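PDB 6LZH: GrgF from Penicillium sp. sh18, which acts as a polyketide transferase in gregatin A biosynthesis, an alpha/beta hydrolase-fold enzyme linked to Claisen condensation of two polyketide chains. Local coordinates for residues S38-P50 with C63-D75. Residues are numbered along the deposited sequence; the frame is centred on the assembly and turned at random.
Sequences SPGFNMPKDAILP and CLLYDPRGIGASD
K45 crosses D67 at about a right angle where two loops meet at the ends of neighbouring parallel strands, 32-38 and 62-66, in a beta-alpha-beta unit of the alpha/beta hydrolase fold. Starting at the root of the lysine, CB presses on L65 CG at 3.5 Å, a tight carbon contact. A chi1 of 68° tucks CG over the backbone, between its N and C, and brings it to 3.4 Å from D67 OD1. CD follows, close to the same OD1 and to L65 O, and CE moves on to OD2. A bend at chi4 (-69°) then turns NZ onto D67 OD2, a salt bridge of 2.5 Å made from above the carboxylate plane. NZ also has a weak bond to D46 OD1, and W24 adds a cation-pi contact; a long side chain with an apolar stem and a cationic end suits a place between L65 and two carboxylates.

Aspartate at 67 offers two oxygens for two tasks. OD1 takes the backbone N-H of K45, and OD2, besides the lysine, receives A73 N from the opposite face, so the carboxylate ties both loops together. The positive charge of K45 probably helps D67 and D46 tolerate each other.

Apolar residues fill the flanks. Branched L65 spreads its methyls, CD1 against L49 CD2 and CD2 against P50 CG, at the start of helix 49-58. The compact rings of P39 and P68 touch through P39 CG and P68 CD, 4.0 Å apart, while I71 CG2 packs on P44. The other branch of I71 ends at N42, whose OD1 is hydrogen-bonded to N80 ND2: I71 CD1 lies 3.4 Å from N42 OD1.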
ATOM      1  N   SER A  38       3.091  12.472  15.312  1.00 11.64           N
ATOM      2  CA  SER A  38       3.923  11.739  14.367  1.00 12.88           C
ATOM      3  C   SER A  38       4.976  12.679  13.797  1.00 16.07           C
ATOM      4  O   SER A  38       4.637  13.797  13.361  1.00 12.19           O
ATOM      5  CB  SER A  38       3.080  11.155  13.208  1.00 15.94           C
ATOM      6  OG  SER A  38       2.187  10.150  13.640  1.00 16.64           O
ATOM      7  N   PRO A  39       6.250  12.257  13.750  1.00 16.20           N
ATOM      8  CA  PRO A  39       7.331  13.172  13.367  1.00 14.71           C
ATOM      9  C   PRO A  39       7.568  13.213  11.867  1.00 15.77           C
ATOM     10  O   PRO A  39       6.894  12.505  11.104  1.00 17.07           O
ATOM     11  CB  PRO A  39       8.547  12.597  14.115  1.00 16.16           C
ATOM     12  CG  PRO A  39       8.268  11.117  14.151  1.00 17.93           C
ATOM     13  CD  PRO A  39       6.758  10.962  14.246  1.00 16.32           C
ATOM     14  N   GLY A  40       8.541  14.021  11.440  1.00 20.13           N
ATOM     15  CA  GLY A  40       8.793  14.239  10.030  1.00 19.62           C
ATOM     16  C   GLY A  40       9.513  13.075   9.365  1.00 19.09           C
ATOM     17  O   GLY A  40       9.741  12.011   9.945  1.00 19.28           O
ATOM     18  N   PHE A  41       9.881  13.306   8.109  1.00 19.16           N
ATOM     19  CA  PHE A  41      10.380  12.239   7.244  1.00 20.87           C
ATOM     20  C   PHE A  41      11.670  11.634   7.781  1.00 20.11           C
ATOM     21  O   PHE A  41      12.670  12.334   7.962  1.00 18.51           O
ATOM     22  CB  PHE A  41      10.610  12.789   5.842  1.00 22.37           C
ATOM     23  CG  PHE A  41      11.144  11.777   4.881  1.00 25.22           C
ATOM     24  CD1 PHE A  41      10.278  10.886   4.251  1.00 22.45           C
ATOM     25  CD2 PHE A  41      12.505  11.713   4.597  1.00 25.08           C
ATOM     26  CE1 PHE A  41      10.754   9.947   3.359  1.00 23.70           C
ATOM     27  CE2 PHE A  41      12.994  10.767   3.701  1.00 25.04           C
ATOM     28  CZ  PHE A  41      12.107   9.882   3.078  1.00 28.20           C
ATOM     29  N   ASN A  42      11.650  10.325   8.015  1.00 21.46           N
ATOM     30  CA  ASN A  42      12.821   9.573   8.440  1.00 17.15           C
ATOM     31  C   ASN A  42      13.380  10.080   9.762  1.00 24.14           C
ATOM     32  O   ASN A  42      14.562   9.889  10.045  1.00 20.86           O
ATOM     33  CB  ASN A  42      13.919   9.595   7.362  1.00 21.19           C
ATOM     34  CG  ASN A  42      14.893   8.434   7.504  1.00 23.13           C
ATOM     35  OD1 ASN A  42      14.519   7.362   7.968  1.00 21.74           O
ATOM     36  ND2 ASN A  42      16.150   8.658   7.132  1.00 24.79           N
ATOM     37  N   MET A  43      12.538  10.732  10.590  1.00 19.82           N
ATOM     38  CA  MET A  43      13.006  11.326  11.832  1.00 23.06           C
ATOM     39  C   MET A  43      12.431  10.595  13.049  1.00 21.89           C
ATOM     40  O   MET A  43      11.302  10.092  13.010  1.00 20.36           O
ATOM     41  CB  MET A  43      12.612  12.807  11.911  1.00 19.86           C
ATOM     42  CG  MET A  43      13.423  13.717  10.975  1.00 26.44           C
ATOM     43  SD  MET A  43      15.214  13.574  11.292  1.00 34.50           S
ATOM     44  CE  MET A  43      15.372  14.425  12.870  1.00 34.55           C
ATOM     45  N   PRO A  44      13.188  10.521  14.138  1.00 22.12           N
ATOM     46  CA  PRO A  44      12.649  10.012  15.401  1.00 22.22           C
ATOM     47  C   PRO A  44      11.818  11.092  16.095  1.00 21.56           C
ATOM     48  O   PRO A  44      11.704  12.223  15.634  1.00 18.26           O
ATOM     49  CB  PRO A  44      13.910   9.672  16.199  1.00 25.05           C
ATOM     50  CG  PRO A  44      14.889  10.723  15.758  1.00 26.56           C
ATOM     51  CD  PRO A  44      14.597  10.943  14.273  1.00 25.19           C
ATOM     52  N   LYS A  45      11.234  10.711  17.227  1.00 17.76           N
ATOM     53  CA  LYS A  45      10.383  11.596  18.014  1.00 18.00           C
ATOM     54  C   LYS A  45      11.158  12.731  18.687  1.00 21.20           C
ATOM     55  O   LYS A  45      10.537  13.660  19.221  1.00 20.73           O
ATOM     56  CB  LYS A  45       9.682  10.771  19.086  1.00 20.56           C
ATOM     57  CG  LYS A  45      10.680  10.269  20.118  1.00 19.54           C
ATOM     58  CD  LYS A  45      10.167   9.074  20.874  1.00 17.93           C
ATOM     59  CE  LYS A  45      11.193   8.616  21.902  1.00 22.17           C
ATOM     60  NZ  LYS A  45      12.392   8.048  21.215  1.00 23.90           N
ATOM     61  N   ASP A  46      12.489  12.685  18.656  1.00 21.76           N
ATOM     62  CA  ASP A  46      13.296  13.429  19.627  1.00 24.68           C
ATOM     63  C   ASP A  46      13.336  14.934  19.367  1.00 23.19           C
ATOM     64  O   ASP A  46      13.491  15.712  20.316  1.00 27.00           O
ATOM     65  CB  ASP A  46      14.717  12.849  19.639  1.00 21.65           C
ATOM     66  CG  ASP A  46      14.784  11.508  20.339  1.00 28.35           C
ATOM     67  OD1 ASP A  46      14.139  10.557  19.855  1.00 25.86           O
ATOM     68  OD2 ASP A  46      15.462  11.405  21.388  1.00 31.81           O
ATOM     69  N   ALA A  47      13.228  15.376  18.119  1.00 24.62           N
ATOM     70  CA  ALA A  47      13.439  16.782  17.791  1.00 25.47           C
ATOM     71  C   ALA A  47      12.120  17.502  17.556  1.00 21.14           C
ATOM     72  O   ALA A  47      11.243  16.983  16.859  1.00 20.25           O
ATOM     73  CB  ALA A  47      14.310  16.936  16.539  1.00 27.25           C
ATOM     74  N   ILE A  48      12.008  18.712  18.132  1.00 20.55           N
ATOM     75  CA  ILE A  48      10.934  19.688  17.904  1.00 17.02           C
ATOM     76  C   ILE A  48       9.627  19.274  18.574  1.00 18.23           C
ATOM     77  O   ILE A  48       9.037  20.043  19.344  1.00 16.95           O
ATOM     78  CB  ILE A  48      10.698  19.937  16.400  1.00 21.49           C
ATOM     79  CG1 ILE A  48      12.008  20.326  15.690  1.00 27.24           C
ATOM     80  CG2 ILE A  48       9.660  21.044  16.225  1.00 21.04           C
ATOM     81  CD1 ILE A  48      11.828  20.667  14.202  1.00 23.58           C
ATOM     82  N   LEU A  49       9.142  18.076  18.250  1.00 18.93           N
ATOM     83  CA  LEU A  49       7.856  17.642  18.789  1.00 16.08           C
ATOM     84  C   LEU A  49       7.800  17.602  20.318  1.00 16.74           C
ATOM     85  O   LEU A  49       6.720  17.888  20.868  1.00 13.59           O
ATOM     86  CB  LEU A  49       7.489  16.274  18.211  1.00 18.29           C
ATOM     87  CG  LEU A  49       6.712  16.296  16.887  1.00 16.28           C
ATOM     88  CD1 LEU A  49       7.562  16.932  15.785  1.00 16.80           C
ATOM     89  CD2 LEU A  49       6.293  14.903  16.474  1.00 16.70           C
ATOM     90  N   PRO A  50       8.847  17.203  21.051  1.00 16.35           N
ATOM     91  CA  PRO A  50       8.678  17.112  22.516  1.00 18.36           C
ATOM     92  C   PRO A  50       8.229  18.413  23.160  1.00 15.76           C
ATOM     93  O   PRO A  50       7.379  18.391  24.063  1.00 14.29           O
ATOM     94  CB  PRO A  50      10.077  16.695  22.997  1.00 20.01           C
ATOM     95  CG  PRO A  50      10.625  15.916  21.855  1.00 19.59           C
ATOM     96  CD  PRO A  50      10.161  16.670  20.633  1.00 16.14           C
ATOM     97  N   CYS A  63      -0.342  13.622  25.636  1.00 17.70           N
ATOM     98  CA  CYS A  63       0.305  13.399  24.350  1.00 16.36           C
ATOM     99  C   CYS A  63       1.131  12.117  24.348  1.00 19.86           C
ATOM    100  O   CYS A  63       1.822  11.797  25.324  1.00 18.16           O
ATOM    101  CB  CYS A  63       1.200  14.599  23.977  1.00 15.05           C
ATOM    102  SG  CYS A  63       0.246  16.132  23.774  1.00 20.27           S
ATOM    103  N   LEU A  64       1.014  11.377  23.246  1.00 12.15           N
ATOM    104  CA  LEU A  64       1.833  10.207  22.938  1.00 15.50           C
ATOM    105  C   LEU A  64       2.735  10.568  21.763  1.00 17.44           C
ATOM    106  O   LEU A  64       2.250  10.959  20.692  1.00 15.57           O
ATOM    107  CB  LEU A  64       0.968   8.989  22.578  1.00 15.00           C
ATOM    108  CG  LEU A  64       1.753   7.765  22.077  1.00 17.21           C
ATOM    109  CD1 LEU A  64       2.704   7.181  23.169  1.00 17.81           C
ATOM    110  CD2 LEU A  64       0.816   6.696  21.540  1.00 19.42           C
ATOM    111  N   LEU A  65       4.041  10.463  21.964  1.00 15.18           N
ATOM    112  CA  LEU A  65       5.019  10.767  20.928  1.00 17.44           C
ATOM    113  C   LEU A  65       5.899   9.541  20.776  1.00 18.72           C
ATOM    114  O   LEU A  65       6.582   9.160  21.728  1.00 23.68           O
ATOM    115  CB  LEU A  65       5.841  11.999  21.340  1.00 17.44           C
ATOM    116  CG  LEU A  65       6.983  12.494  20.486  1.00 21.59           C
ATOM    117  CD1 LEU A  65       6.503  12.630  19.065  1.00 20.79           C
ATOM    118  CD2 LEU A  65       7.520  13.840  21.038  1.00 18.99           C
ATOM    119  N   TYR A  66       5.888   8.908  19.605  1.00 18.64           N
ATOM    120  CA  TYR A  66       6.599   7.642  19.492  1.00 18.03           C
ATOM    121  C   TYR A  66       7.432   7.550  18.222  1.00 17.01           C
ATOM    122  O   TYR A  66       7.219   8.285  17.256  1.00 18.09           O
ATOM    123  CB  TYR A  66       5.637   6.463  19.599  1.00 21.96           C
ATOM    124  CG  TYR A  66       4.660   6.215  18.471  1.00 23.52           C
ATOM    125  CD1 TYR A  66       5.066   5.590  17.293  1.00 21.77           C
ATOM    126  CD2 TYR A  66       3.317   6.519  18.623  1.00 24.87           C
ATOM    127  CE1 TYR A  66       4.177   5.319  16.288  1.00 23.43           C
ATOM    128  CE2 TYR A  66       2.395   6.242  17.616  1.00 28.90           C
ATOM    129  CZ  TYR A  66       2.834   5.638  16.449  1.00 26.55           C
ATOM    130  OH  TYR A  66       1.940   5.351  15.438  1.00 25.80           O
ATOM    131  N   ASP A  67       8.424   6.652  18.266  1.00 16.74           N
ATOM    132  CA  ASP A  67       9.283   6.418  17.114  1.00 18.48           C
ATOM    133  C   ASP A  67       8.574   5.451  16.181  1.00 18.41           C
ATOM    134  O   ASP A  67       8.141   4.377  16.631  1.00 18.65           O
ATOM    135  CB  ASP A  67      10.650   5.851  17.536  1.00 15.50           C
ATOM    136  CG  ASP A  67      11.549   6.898  18.184  1.00 19.94           C
ATOM    137  OD1 ASP A  67      11.566   8.044  17.703  1.00 21.25           O
ATOM    138  OD2 ASP A  67      12.267   6.576  19.151  1.00 17.99           O
ATOM    139  N   PRO A  68       8.370   5.808  14.916  1.00 16.65           N
ATOM    140  CA  PRO A  68       7.762   4.865  13.973  1.00 16.61           C
ATOM    141  C   PRO A  68       8.637   3.632  13.803  1.00 18.75           C
ATOM    142  O   PRO A  68       9.789   3.579  14.237  1.00 18.75           O
ATOM    143  CB  PRO A  68       7.661   5.670  12.670  1.00 18.82           C
ATOM    144  CG  PRO A  68       7.728   7.109  13.103  1.00 21.17           C
ATOM    145  CD  PRO A  68       8.626   7.124  14.300  1.00 17.55           C
ATOM    146  N   ARG A  69       8.056   2.615  13.172  1.00 17.92           N
ATOM    147  CA  ARG A  69       8.781   1.396  12.859  1.00 18.63           C
ATOM    148  C   ARG A  69      10.138   1.698  12.242  1.00 20.00           C
ATOM    149  O   ARG A  69      10.245   2.509  11.319  1.00 15.84           O
ATOM    150  CB  ARG A  69       7.957   0.556  11.881  1.00 22.39           C
ATOM    151  CG  ARG A  69       8.461  -0.856  11.764  1.00 31.07           C
ATOM    152  CD  ARG A  69       9.473  -1.030  10.659  1.00 35.81           C
ATOM    153  NE  ARG A  69       8.869  -1.008   9.335  1.00 29.14           N
ATOM    154  CZ  ARG A  69       9.573  -1.124   8.218  1.00 33.46           C
ATOM    155  NH1 ARG A  69       8.967  -1.102   7.031  1.00 33.63           N
ATOM    156  NH2 ARG A  69      10.896  -1.248   8.290  1.00 28.99           N
ATOM    157  N   GLY A  70      11.168   1.011  12.736  1.00 20.33           N
ATOM    158  CA  GLY A  70      12.480   1.077  12.112  1.00 20.80           C
ATOM    159  C   GLY A  70      13.238   2.352  12.396  1.00 19.39           C
ATOM    160  O   GLY A  70      14.223   2.643  11.722  1.00 21.13           O
ATOM    161  N   ILE A  71      12.795   3.134  13.372  1.00 17.56           N
ATOM    162  CA  ILE A  71      13.351   4.449  13.656  1.00 21.01           C
ATOM    163  C   ILE A  71      13.621   4.544  15.151  1.00 19.63           C
ATOM    164  O   ILE A  71      12.863   3.987  15.949  1.00 20.29           O
ATOM    165  CB  ILE A  71      12.371   5.562  13.206  1.00 23.11           C
ATOM    166  CG1 ILE A  71      12.160   5.527  11.688  1.00 23.83           C
ATOM    167  CG2 ILE A  71      12.822   6.926  13.684  1.00 23.43           C
ATOM    168  CD1 ILE A  71      13.263   6.203  10.895  1.00 22.33           C
ATOM    169  N   GLY A  72      14.708   5.228  15.529  1.00 21.23           N
ATOM    170  CA  GLY A  72      14.891   5.599  16.925  1.00 21.73           C
ATOM    171  C   GLY A  72      14.954   4.377  17.823  1.00 20.74           C
ATOM    172  O   GLY A  72      15.697   3.429  17.559  1.00 19.90           O
ATOM    173  N   ALA A  73      14.131   4.372  18.870  1.00 18.26           N
ATOM    174  CA  ALA A  73      14.087   3.288  19.849  1.00 22.69           C
ATOM    175  C   ALA A  73      13.138   2.149  19.476  1.00 25.06           C
ATOM    176  O   ALA A  73      13.076   1.157  20.210  1.00 25.05           O
ATOM    177  CB  ALA A  73      13.688   3.847  21.218  1.00 20.36           C
ATOM    178  N   SER A  74      12.390   2.264  18.381  1.00 22.10           N
ATOM    179  CA  SER A  74      11.370   1.278  18.049  1.00 22.40           C
ATOM    180  C   SER A  74      11.966   0.084  17.319  1.00 22.99           C
ATOM    181  O   SER A  74      12.988   0.191  16.636  1.00 21.23           O
ATOM    182  CB  SER A  74      10.260   1.907  17.190  1.00 20.27           C
ATOM    183  OG  SER A  74       9.448   2.734  18.013  1.00 16.04           O
ATOM    184  N   ASP A  75      11.304  -1.064  17.473  1.00 21.45           N
ATOM    185  CA  ASP A  75      11.627  -2.250  16.692  1.00 22.32           C
ATOM    186  C   ASP A  75      11.404  -1.985  15.209  1.00 23.85           C
ATOM    187  O   ASP A  75      10.784  -1.000  14.812  1.00 22.84           O
ATOM    188  CB  ASP A  75      10.755  -3.444  17.098  1.00 24.06           C
ATOM    189  CG  ASP A  75      11.100  -3.998  18.464  1.00 24.92           C
ATOM    190  OD1 ASP A  75      12.103  -3.564  19.063  1.00 22.19           O
ATOM    191  OD2 ASP A  75      10.343  -4.863  18.937  1.00 29.27           O
TER